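Long-range contacts in aryl acylamidase (bacterium CSBL00001, PDB 4YJ6), which probably hydrolyses the amide bond of N-acylated aryl amines, as a member of the amidase signature family: residues 268-273 / 390-395; 201-206 / 440-445. All coordinates share one frame; numbering follows the deposited sequence.

Contact 1 (268-273 / 390-395)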
loop_
_atom_site.group_PDB
_atom_site.type_symbol
_atom_site.label_atom_id
_atom_site.label_comp_id
_atom_site.label_asym_id
_atom_site.label_seq_id
_atom_site.Cartn_x
_atom_site.Cartn_y
_atom_site.Cartn_z
ATOM N N GLY A 268 -1.869 -11.046 27.173
ATOM C CA GLY A 268 -0.953 -10.328 28.038
ATOM C C GLY A 268 -0.381 -9.059 27.433
ATOM O O GLY A 268 0.303 -8.290 28.114
ATOM N N LYS A 269 -0.635 -8.817 26.150
ATOM C CA LYS A 269 -0.088 -7.611 25.535
ATOM C C LYS A 269 -0.771 -6.368 26.054
ATOM O O LYS A 269 -1.948 -6.406 26.390
ATOM C CB LYS A 269 -0.238 -7.680 24.011
ATOM C CG LYS A 269 0.611 -8.804 23.388
ATOM C CD LYS A 269 2.119 -8.609 23.656
ATOM C CE LYS A 269 2.940 -9.632 22.840
ATOM N NZ LYS A 269 4.362 -9.575 23.233
ATOM N N LYS A 270 -0.021 -5.268 26.096
ATOM C CA LYS A 270 -0.526 -3.974 26.545
ATOM C C LYS A 270 -0.724 -3.139 25.315
ATOM O O LYS A 270 0.223 -2.883 24.557
ATOM C CB LYS A 270 0.475 -3.266 27.446
ATOM C CG LYS A 270 0.652 -3.892 28.801
ATOM C CD LYS A 270 1.367 -2.916 29.760
ATOM C CE LYS A 270 0.869 -1.423 29.632
ATOM N NZ LYS A 270 -0.596 -1.167 29.994
ATOM N N ILE A 271 -1.952 -2.746 25.073
ATOM C CA ILE A 271 -2.292 -2.138 23.796
ATOM C C ILE A 271 -2.829 -0.741 24.058
ATOM O O ILE A 271 -3.736 -0.572 24.884
ATOM C CB ILE A 271 -3.338 -2.960 23.085
ATOM C CG1 ILE A 271 -2.782 -4.384 22.816
ATOM C CG2 ILE A 271 -3.760 -2.274 21.759
ATOM C CD1 ILE A 271 -3.727 -5.292 22.001
ATOM N N GLY A 272 -2.267 0.251 23.375
ATOM C CA GLY A 272 -2.781 1.610 23.464
ATOM C C GLY A 272 -3.753 1.865 22.329
ATOM O O GLY A 272 -3.652 1.231 21.282
ATOM N N LEU A 273 -4.757 2.723 22.577
ATOM C CA LEU A 273 -5.803 3.003 21.584
ATOM C C LEU A 273 -5.942 4.519 21.430
ATOM O O LEU A 273 -5.958 5.257 22.423
ATOM C CB LEU A 273 -7.143 2.408 22.070
ATOM C CG LEU A 273 -8.372 2.788 21.257
ATOM C CD1 LEU A 273 -8.261 2.281 19.830
ATOM C CD2 LEU A 273 -9.653 2.231 21.959
ATOM N N ASP A 390 7.394 3.019 24.716
ATOM C CA ASP A 390 8.081 2.867 26.002
ATOM C C ASP A 390 7.224 2.072 26.992
ATOM O O ASP A 390 7.745 1.367 27.867
ATOM C CB ASP A 390 8.357 4.229 26.607
ATOM C CG ASP A 390 9.572 4.922 26.023
ATOM O OD1 ASP A 390 10.426 4.282 25.356
ATOM O OD2 ASP A 390 9.693 6.146 26.274
ATOM N N ARG A 391 5.904 2.180 26.826
ATOM C CA ARG A 391 4.953 1.611 27.769
ATOM C C ARG A 391 3.988 0.572 27.204
ATOM O O ARG A 391 3.422 -0.187 27.997
ATOM C CB ARG A 391 4.137 2.739 28.381
ATOM C CG ARG A 391 4.993 3.782 29.108
ATOM C CD ARG A 391 4.103 4.729 29.899
ATOM N NE ARG A 391 4.855 5.679 30.718
ATOM C CZ ARG A 391 4.863 7.005 30.545
ATOM N NH1 ARG A 391 4.172 7.574 29.557
ATOM N NH2 ARG A 391 5.576 7.775 31.367
ATOM N N PHE A 392 3.793 0.533 25.877
ATOM C CA PHE A 392 2.809 -0.350 25.258
ATOM C C PHE A 392 3.470 -1.224 24.221
ATOM O O PHE A 392 4.501 -0.856 23.633
ATOM C CB PHE A 392 1.692 0.476 24.580
ATOM C CG PHE A 392 0.837 1.238 25.599
ATOM C CD1 PHE A 392 -0.269 0.643 26.158
ATOM C CD2 PHE A 392 1.197 2.513 25.977
ATOM C CE1 PHE A 392 -1.032 1.335 27.126
ATOM C CE2 PHE A 392 0.465 3.217 26.931
ATOM C CZ PHE A 392 -0.668 2.628 27.495
ATOM N N ASP A 393 2.851 -2.372 23.982
ATOM C CA ASP A 393 3.301 -3.305 22.964
ATOM C C ASP A 393 2.742 -2.996 21.571
ATOM O O ASP A 393 3.339 -3.376 20.587
ATOM C CB ASP A 393 2.899 -4.739 23.365
ATOM C CG ASP A 393 3.463 -5.140 24.716
ATOM O OD1 ASP A 393 4.699 -5.051 24.891
ATOM O OD2 ASP A 393 2.691 -5.510 25.617
ATOM N N LEU A 394 1.604 -2.324 21.488
ATOM C CA LEU A 394 0.926 -2.086 20.220
ATOM C C LEU A 394 0.147 -0.802 20.354
ATOM O O LEU A 394 -0.219 -0.440 21.463
ATOM C CB LEU A 394 -0.080 -3.198 19.903
ATOM C CG LEU A 394 0.452 -4.576 19.524
ATOM C CD1 LEU A 394 -0.698 -5.601 19.646
ATOM C CD2 LEU A 394 1.070 -4.607 18.097
ATOM N N LEU A 395 -0.123 -0.144 19.230
ATOM C CA LEU A 395 -0.998 1.023 19.222
ATOM C C LEU A 395 -2.048 0.783 18.149
ATOM O O LEU A 395 -1.713 0.380 17.033
ATOM C CB LEU A 395 -0.206 2.282 18.896
ATOM C CG LEU A 395 -0.984 3.578 18.694
ATOM C CD1 LEU A 395 -1.737 3.899 19.967
ATOM C CD2 LEU A 395 -0.002 4.692 18.313
HETATM O O HOH W 1 3.426 -7.336 27.502
#
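Asp393 meets Lys270 through both backbone and side chain. Its carboxylate oxygen OD2 accepts the backbone N-H of Lys270 with its anti lone pair, at 2.8 Å and nearly straight (169°). In return the backbone N of Asp393 gives its hydrogen to Lys270 O, 2.7 Å away, so both peptide polar groups of Lys270 are taken up by one residue. Lys270 O also receives a weak bond from Leu394 N. A water donates to Asp393 OD2 and, weakly, to Gly268 O, giving OD2 a second donor. The first torsion of Asp393 (chi1 -58°) sets CG beside its own backbone N, and from there OD2 reaches the Lys270 N-H; an alanine here would probably leave that N-H without its mate and the water less firmly held. Beyond this point the chains run as neighbouring parallel strands, 270-273 beside 394-398, in the mixed sheet of the amidase fold. Gly272 N donates to Leu394 O at 2.9 Å, and Leu395 CA sends a CA-H...O contact to Gly272 O. Ile271 and Leu394 project side by side on one face, their CD1 atoms 3.8 Å apart, branched aliphatic chains suited to the buried layer that Phe297 of helix 284-299 also covers. On the other face Gly272, lacking a side chain, lets the Phe392 ring lie over it in a CH-pi contact, Gly272 CA 4.2 Å from the ring centroid. The Lys270 and Phe392 side chains cross at about a right angle; Lys270 CE lies 3.3 Å from Arg391 O, while NZ forms a long, weak ion pair with Glu305.

Contact 2 (201-206 / 440-445)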
loop_
_atom_site.group_PDB
_atom_site.type_symbol
_atom_site.label_atom_id
_atom_site.label_comp_id
_atom_site.label_asym_id
_atom_site.label_seq_id
_atom_site.Cartn_x
_atom_site.Cartn_y
_atom_site.Cartn_z
ATOM N N GLN A 201 2.538 -2.631 5.975
ATOM C CA GLN A 201 3.629 -1.657 5.783
ATOM C C GLN A 201 4.779 -2.041 6.732
ATOM O O GLN A 201 4.678 -1.859 7.954
ATOM C CB GLN A 201 3.124 -0.215 6.050
ATOM C CG GLN A 201 4.265 0.859 6.081
ATOM C CD GLN A 201 4.497 1.337 7.493
ATOM O OE1 GLN A 201 3.561 1.824 8.142
ATOM N NE2 GLN A 201 5.717 1.180 8.000
ATOM N N PRO A 202 5.866 -2.574 6.179
ATOM C CA PRO A 202 6.926 -3.112 7.047
ATOM C C PRO A 202 7.743 -2.036 7.745
ATOM O O PRO A 202 7.724 -0.859 7.343
ATOM C CB PRO A 202 7.866 -3.882 6.054
ATOM C CG PRO A 202 7.221 -3.811 4.725
ATOM C CD PRO A 202 6.187 -2.698 4.746
ATOM N N SER A 203 8.505 -2.446 8.764
ATOM C CA SER A 203 9.452 -1.548 9.417
ATOM C C SER A 203 10.397 -0.959 8.393
ATOM O O SER A 203 10.784 -1.660 7.458
ATOM C CB SER A 203 10.313 -2.362 10.411
ATOM O OG SER A 203 9.499 -2.873 11.458
ATOM N N ILE A 204 10.888 0.267 8.617
ATOM C CA ILE A 204 11.913 0.770 7.706
ATOM C C ILE A 204 13.131 -0.198 7.729
ATOM O O ILE A 204 13.584 -0.668 8.781
ATOM C CB ILE A 204 12.286 2.271 8.015
ATOM C CG1 ILE A 204 13.317 2.791 6.987
ATOM C CG2 ILE A 204 12.874 2.413 9.456
ATOM C CD1 ILE A 204 12.767 2.874 5.483
ATOM N N GLY A 205 13.662 -0.477 6.533
ATOM C CA GLY A 205 14.794 -1.398 6.392
ATOM C C GLY A 205 14.437 -2.862 6.292
ATOM O O GLY A 205 15.320 -3.676 6.022
ATOM N N ARG A 206 13.185 -3.223 6.546
ATOM C CA ARG A 206 12.763 -4.624 6.510
ATOM C C ARG A 206 12.702 -5.153 5.075
ATOM O O ARG A 206 13.199 -6.236 4.791
ATOM C CB ARG A 206 11.374 -4.756 7.191
ATOM C CG ARG A 206 10.853 -6.201 7.273
ATOM C CD ARG A 206 11.735 -7.053 8.202
ATOM N NE ARG A 206 11.572 -6.598 9.575
ATOM C CZ ARG A 206 12.508 -6.681 10.526
ATOM N NH1 ARG A 206 13.714 -7.173 10.286
ATOM N NH2 ARG A 206 12.213 -6.266 11.764
ATOM N N GLY A 440 8.768 5.420 11.050
ATOM C CA GLY A 440 9.490 4.221 10.644
ATOM C C GLY A 440 8.917 2.936 11.232
ATOM O O GLY A 440 9.381 1.854 10.922
ATOM N N HIS A 441 7.891 3.049 12.062
ATOM C CA HIS A 441 7.275 1.876 12.713
ATOM C C HIS A 441 6.507 1.036 11.728
ATOM O O HIS A 441 5.890 1.578 10.836
ATOM C CB HIS A 441 6.286 2.383 13.783
ATOM C CG HIS A 441 6.959 3.097 14.898
ATOM N ND1 HIS A 441 7.489 4.371 14.765
ATOM C CD2 HIS A 441 7.249 2.695 16.160
ATOM C CE1 HIS A 441 8.067 4.711 15.898
ATOM N NE2 HIS A 441 7.949 3.711 16.759
ATOM N N PRO A 442 6.530 -0.289 11.893
ATOM C CA PRO A 442 5.708 -1.165 11.055
ATOM C C PRO A 442 4.209 -0.987 11.406
ATOM O O PRO A 442 3.915 -0.786 12.580
ATOM C CB PRO A 442 6.167 -2.562 11.475
ATOM C CG PRO A 442 6.582 -2.417 12.969
ATOM C CD PRO A 442 7.266 -1.027 12.948
ATOM N N SER A 443 3.305 -1.099 10.437
ATOM C CA SER A 443 1.890 -1.053 10.751
ATOM C C SER A 443 1.113 -1.783 9.665
ATOM O O SER A 443 1.606 -1.942 8.549
ATOM C CB SER A 443 1.399 0.408 10.868
ATOM O OG SER A 443 1.442 1.093 9.617
ATOM N N ALA A 444 -0.103 -2.205 9.990
ATOM C CA ALA A 444 -0.928 -2.850 8.974
ATOM C C ALA A 444 -2.352 -2.360 9.132
ATOM O O ALA A 444 -2.816 -2.163 10.243
ATOM C CB ALA A 444 -0.868 -4.379 9.129
ATOM N N SER A 445 -3.033 -2.168 8.011
ATOM C CA SER A 445 -4.456 -1.864 8.054
ATOM C C SER A 445 -5.238 -3.183 8.026
ATOM O O SER A 445 -5.108 -3.953 7.077
ATOM C CB SER A 445 -4.881 -0.975 6.896
ATOM O OG SER A 445 -6.277 -0.658 7.038
#
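Gln201 bends its side chain across to Ser443 and His441, setting its amide between two acceptors and a hydroxyl. CG stands anti to the backbone N (chi1 171°), and the chain then bends at chi2. Ser443 OG, held between its own backbone N and carbonyl carbon (chi1 67°), donates to Gln201 OE1 at 2.7 Å from above the carbonyl plane; OE1 also bonds to Thr436. On the other branch Gln201 NE2 donates to His441 O at 2.9 Å, nearly within the amide plane, and to Pro202 O; a primary amide suits this place because it can accept and donate at once, which fixes its rotation. Between the backbones, Gln201 and Ser443 form an antiparallel hydrogen-bonded pair, joining the end of strand 198-201 to the start of strand 443-451 in the central mixed sheet of the amidase fold. Further along, Ser203 OG lies against the Pro442 ring, 3.3 Å from CD, while its hydrogen bond goes to Asp467 of helix 467-480. The Ile204 N-H reaches Gly440 O at 3.2 Å. There Ile204 CG2 packs 4.0 Å from Gly440 CA, where a beta carbon would be tight; Gly440, the first residue past helix 434-439, also has positive phi (95°), which glycine adopts readily.

In the fold
Both contacts belong to the same mixed sheet, with strand 454-462 between strand 443-451 of contact 2 and strand 394-398 of contact 1, and their centres lie about 17 Å apart. Contact 2 is core, about 11 Å from the centre of the chain, whereas contact 1, its centre about 24 Å out, is only partly buried. Along the sequence contact 1 is nested inside the loop closed by contact 2. Pairing is parallel in contact 1 and antiparallel in contact 2. Their chemistry follows: near solvent, a carboxylate and a water serve the strand start, with partly exposed lysines alongside, while in the interior a neutral amide bonds hydroxyls and backbone carbonyls, with Asp467 nearby holding Ser203.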